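Local coordinates for protein putative isomerase YbhH (Escherichia coli, PDB 6OTV) that is a PrpF-family protein of unproven reaction, probably an isomerase related to the diaminopimelate epimerases, at residues 33-38 with 76-81. Residues are numbered along the deposited sequence; the frame is centred on the assembly and turned at random.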
ATOM      1  N   LYS A  33     -21.216 -24.210   3.799  1.00 32.59           N
ATOM      2  CA  LYS A  33     -22.198 -25.119   3.216  1.00 40.38           C
ATOM      3  C   LYS A  33     -22.614 -24.660   1.824  1.00 37.77           C
ATOM      4  O   LYS A  33     -22.780 -25.478   0.912  1.00 37.69           O
ATOM      5  CB  LYS A  33     -23.420 -25.238   4.128  1.00 48.48           C
ATOM      6  CG  LYS A  33     -23.238 -26.180   5.307  1.00 59.20           C
ATOM      7  CD  LYS A  33     -24.563 -26.422   6.017  1.00 69.88           C
ATOM      8  CE  LYS A  33     -24.439 -27.497   7.089  1.00 78.83           C
ATOM      9  NZ  LYS A  33     -23.482 -27.111   8.163  1.00 83.85           N
ATOM     10  N   ILE A  34     -22.778 -23.350   1.638  1.00 33.14           N
ATOM     11  CA  ILE A  34     -23.142 -22.829   0.326  1.00 32.69           C
ATOM     12  C   ILE A  34     -22.023 -23.078  -0.676  1.00 36.09           C
ATOM     13  O   ILE A  34     -22.274 -23.482  -1.817  1.00 32.02           O
ATOM     14  CB  ILE A  34     -23.498 -21.336   0.435  1.00 36.74           C
ATOM     15  CG1 ILE A  34     -24.793 -21.172   1.234  1.00 36.25           C
ATOM     16  CG2 ILE A  34     -23.614 -20.700  -0.944  1.00 31.74           C
ATOM     17  CD1 ILE A  34     -25.140 -19.745   1.550  1.00 30.93           C
ATOM     18  N   LEU A  35     -20.770 -22.860  -0.262  1.00 27.74           N
ATOM     19  CA  LEU A  35     -19.647 -23.075  -1.167  1.00 31.22           C
ATOM     20  C   LEU A  35     -19.560 -24.533  -1.600  1.00 32.12           C
ATOM     21  O   LEU A  35     -19.276 -24.825  -2.769  1.00 31.58           O
ATOM     22  CB  LEU A  35     -18.343 -22.631  -0.504  1.00 33.60           C
ATOM     23  CG  LEU A  35     -18.256 -21.161  -0.090  1.00 35.02           C
ATOM     24  CD1 LEU A  35     -16.846 -20.810   0.372  1.00 28.92           C
ATOM     25  CD2 LEU A  35     -18.690 -20.256  -1.233  1.00 30.01           C
ATOM     26  N   MET A  36     -19.799 -25.464  -0.672  1.00 31.13           N
ATOM     27  CA  MET A  36     -19.808 -26.878  -1.033  1.00 35.40           C
ATOM     28  C   MET A  36     -20.922 -27.181  -2.024  1.00 34.03           C
ATOM     29  O   MET A  36     -20.720 -27.928  -2.989  1.00 31.68           O
ATOM     30  CB  MET A  36     -19.958 -27.746   0.218  1.00 31.04           C
ATOM     31  CG  MET A  36     -18.841 -27.590   1.239  1.00 38.91           C
ATOM     32  SD  MET A  36     -19.195 -28.511   2.753  1.00 51.57           S
ATOM     33  CE  MET A  36     -18.024 -27.782   3.892  1.00 60.03           C
ATOM     34  N   ALA A  37     -22.107 -26.600  -1.805  1.00 30.71           N
ATOM     35  CA  ALA A  37     -23.231 -26.846  -2.701  1.00 30.44           C
ATOM     36  C   ALA A  37     -22.998 -26.245  -4.081  1.00 31.73           C
ATOM     37  O   ALA A  37     -23.508 -26.772  -5.076  1.00 35.03           O
ATOM     38  CB  ALA A  37     -24.520 -26.292  -2.094  1.00 28.22           C
ATOM     39  N   ILE A  38     -22.244 -25.146  -4.164  1.00 26.24           N
ATOM     40  CA  ILE A  38     -21.952 -24.562  -5.469  1.00 29.65           C
ATOM     41  C   ILE A  38     -21.051 -25.487  -6.275  1.00 28.75           C
ATOM     42  O   ILE A  38     -21.281 -25.716  -7.469  1.00 32.88           O
ATOM     43  CB  ILE A  38     -21.329 -23.162  -5.309  1.00 29.77           C
ATOM     44  CG1 ILE A  38     -22.342 -22.184  -4.712  1.00 29.03           C
ATOM     45  CG2 ILE A  38     -20.840 -22.638  -6.650  1.00 24.68           C
ATOM     46  CD1 ILE A  38     -21.784 -20.789  -4.505  1.00 25.81           C
ATOM     47  N   LEU A  76     -10.940 -13.131  -0.776  1.00 29.66           N
ATOM     48  CA  LEU A  76     -10.904 -14.279   0.119  1.00 27.78           C
ATOM     49  C   LEU A  76     -10.958 -15.549  -0.718  1.00 29.22           C
ATOM     50  O   LEU A  76     -11.909 -15.753  -1.481  1.00 30.49           O
ATOM     51  CB  LEU A  76     -12.066 -14.240   1.111  1.00 28.71           C
ATOM     52  CG  LEU A  76     -12.233 -15.471   2.005  1.00 34.92           C
ATOM     53  CD1 LEU A  76     -11.012 -15.669   2.889  1.00 34.41           C
ATOM     54  CD2 LEU A  76     -13.502 -15.356   2.841  1.00 30.91           C
ATOM     55  N   PHE A  77      -9.942 -16.393  -0.580  1.00 26.08           N
ATOM     56  CA  PHE A  77      -9.868 -17.646  -1.314  1.00 29.48           C
ATOM     57  C   PHE A  77     -10.366 -18.795  -0.448  1.00 32.29           C
ATOM     58  O   PHE A  77     -10.149 -18.810   0.767  1.00 31.59           O
ATOM     59  CB  PHE A  77      -8.439 -17.938  -1.779  1.00 25.74           C
ATOM     60  CG  PHE A  77      -8.272 -19.310  -2.362  1.00 29.18           C
ATOM     61  CD1 PHE A  77      -8.789 -19.610  -3.614  1.00 30.79           C
ATOM     62  CD2 PHE A  77      -7.624 -20.308  -1.652  1.00 34.65           C
ATOM     63  CE1 PHE A  77      -8.650 -20.879  -4.156  1.00 33.39           C
ATOM     64  CE2 PHE A  77      -7.481 -21.579  -2.187  1.00 33.53           C
ATOM     65  CZ  PHE A  77      -7.993 -21.864  -3.442  1.00 26.11           C
ATOM     66  N   ALA A  78     -11.032 -19.756  -1.086  1.00 25.90           N
ATOM     67  CA  ALA A  78     -11.485 -20.966  -0.414  1.00 33.50           C
ATOM     68  C   ALA A  78     -11.261 -22.157  -1.331  1.00 34.51           C
ATOM     69  O   ALA A  78     -11.587 -22.100  -2.521  1.00 37.01           O
ATOM     70  CB  ALA A  78     -12.966 -20.869  -0.023  1.00 26.48           C
ATOM     71  N   GLN A  79     -10.694 -23.225  -0.778  1.00 34.72           N
ATOM     72  CA  GLN A  79     -10.545 -24.495  -1.478  1.00 29.04           C
ATOM     73  C   GLN A  79     -11.700 -25.403  -1.072  1.00 36.40           C
ATOM     74  O   GLN A  79     -11.868 -25.707   0.114  1.00 32.81           O
ATOM     75  CB  GLN A  79      -9.201 -25.148  -1.148  1.00 27.09           C
ATOM     76  CG  GLN A  79      -8.923 -26.451  -1.895  1.00 27.24           C
ATOM     77  CD  GLN A  79      -8.577 -26.233  -3.358  1.00 33.26           C
ATOM     78  OE1 GLN A  79      -7.834 -25.315  -3.704  1.00 35.88           O
ATOM     79  NE2 GLN A  79      -9.119 -27.077  -4.228  1.00 34.85           N
ATOM     80  N   VAL A  80     -12.502 -25.818  -2.044  1.00 26.38           N
ATOM     81  CA  VAL A  80     -13.638 -26.698  -1.793  1.00 28.74           C
ATOM     82  C   VAL A  80     -13.179 -28.118  -2.086  1.00 30.99           C
ATOM     83  O   VAL A  80     -12.926 -28.472  -3.243  1.00 27.84           O
ATOM     84  CB  VAL A  80     -14.861 -26.308  -2.632  1.00 34.28           C
ATOM     85  CG1 VAL A  80     -16.024 -27.243  -2.347  1.00 29.33           C
ATOM     86  CG2 VAL A  80     -15.259 -24.867  -2.341  1.00 27.97           C
ATOM     87  N   ILE A  81     -13.056 -28.925  -1.030  1.00 31.87           N
ATOM     88  CA  ILE A  81     -12.533 -30.275  -1.176  1.00 29.75           C
ATOM     89  C   ILE A  81     -13.478 -31.103  -2.042  1.00 36.95           C
ATOM     90  O   ILE A  81     -14.703 -30.922  -2.021  1.00 32.11           O
ATOM     91  CB  ILE A  81     -12.327 -30.912   0.209  1.00 39.42           C
ATOM     92  CG1 ILE A  81     -11.494 -29.978   1.089  1.00 44.72           C
ATOM     93  CG2 ILE A  81     -11.638 -32.256   0.092  1.00 29.92           C
ATOM     94  CD1 ILE A  81     -10.129 -29.640   0.497  1.00 36.41           C
TER
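L35 reaches from segment 33-38 of helix 28-39 to the strand and sets the end of one branch against A78. Its CD1 lies 3.9 Å from A78 CB, a methyl-to-methyl contact. The L35 side chain takes chi1 -60°, with CG anti to the carbonyl carbon, and this carries the branch out toward the strand. L35 also meets V80, but nearer its root: L35 CB is 4.2 Å from V80 CG2. One leucine thus touches two strand residues, both with side chains directed toward the helix.

V80 also rests against the helix backbone. Its CG1 sits 4.0 Å from M36 CA. Its CG2 comes equally near the carbonyl oxygen of L35, with L35 O to V80 CG2 at 4.0 Å. The M36-V80 pair also has the shortest CA-to-CA distance, 6.2 Å. With chi1 at 180°, V80 places CG1 anti to its backbone N and CG2 beside it, and both methyls face the helix.

The packing is helix on sheet, in a PrpF-family protein of the diaminopimelate epimerase clan. Helix 28-39 packs on the neighbouring strands 14-20, 59-65 and 73-80. The axes of 33-38 and 76-80 come within 9.1 Å and cross at 58°. Strand 73-80 pairs antiparallel with strand 59-65, where V60 touches both L35 and V80. L19 of strand 14-20 adds a further apolar neighbour to L35. V87 of strand 87-88 touches M36 and A78.

Several polar groups of the strand have partners outside this contact. The side-chain amide of Q79 has K59 NZ at OE1 and the carbonyl of P55 at NE2. V80 O accepts a hydrogen bond from S58 OG.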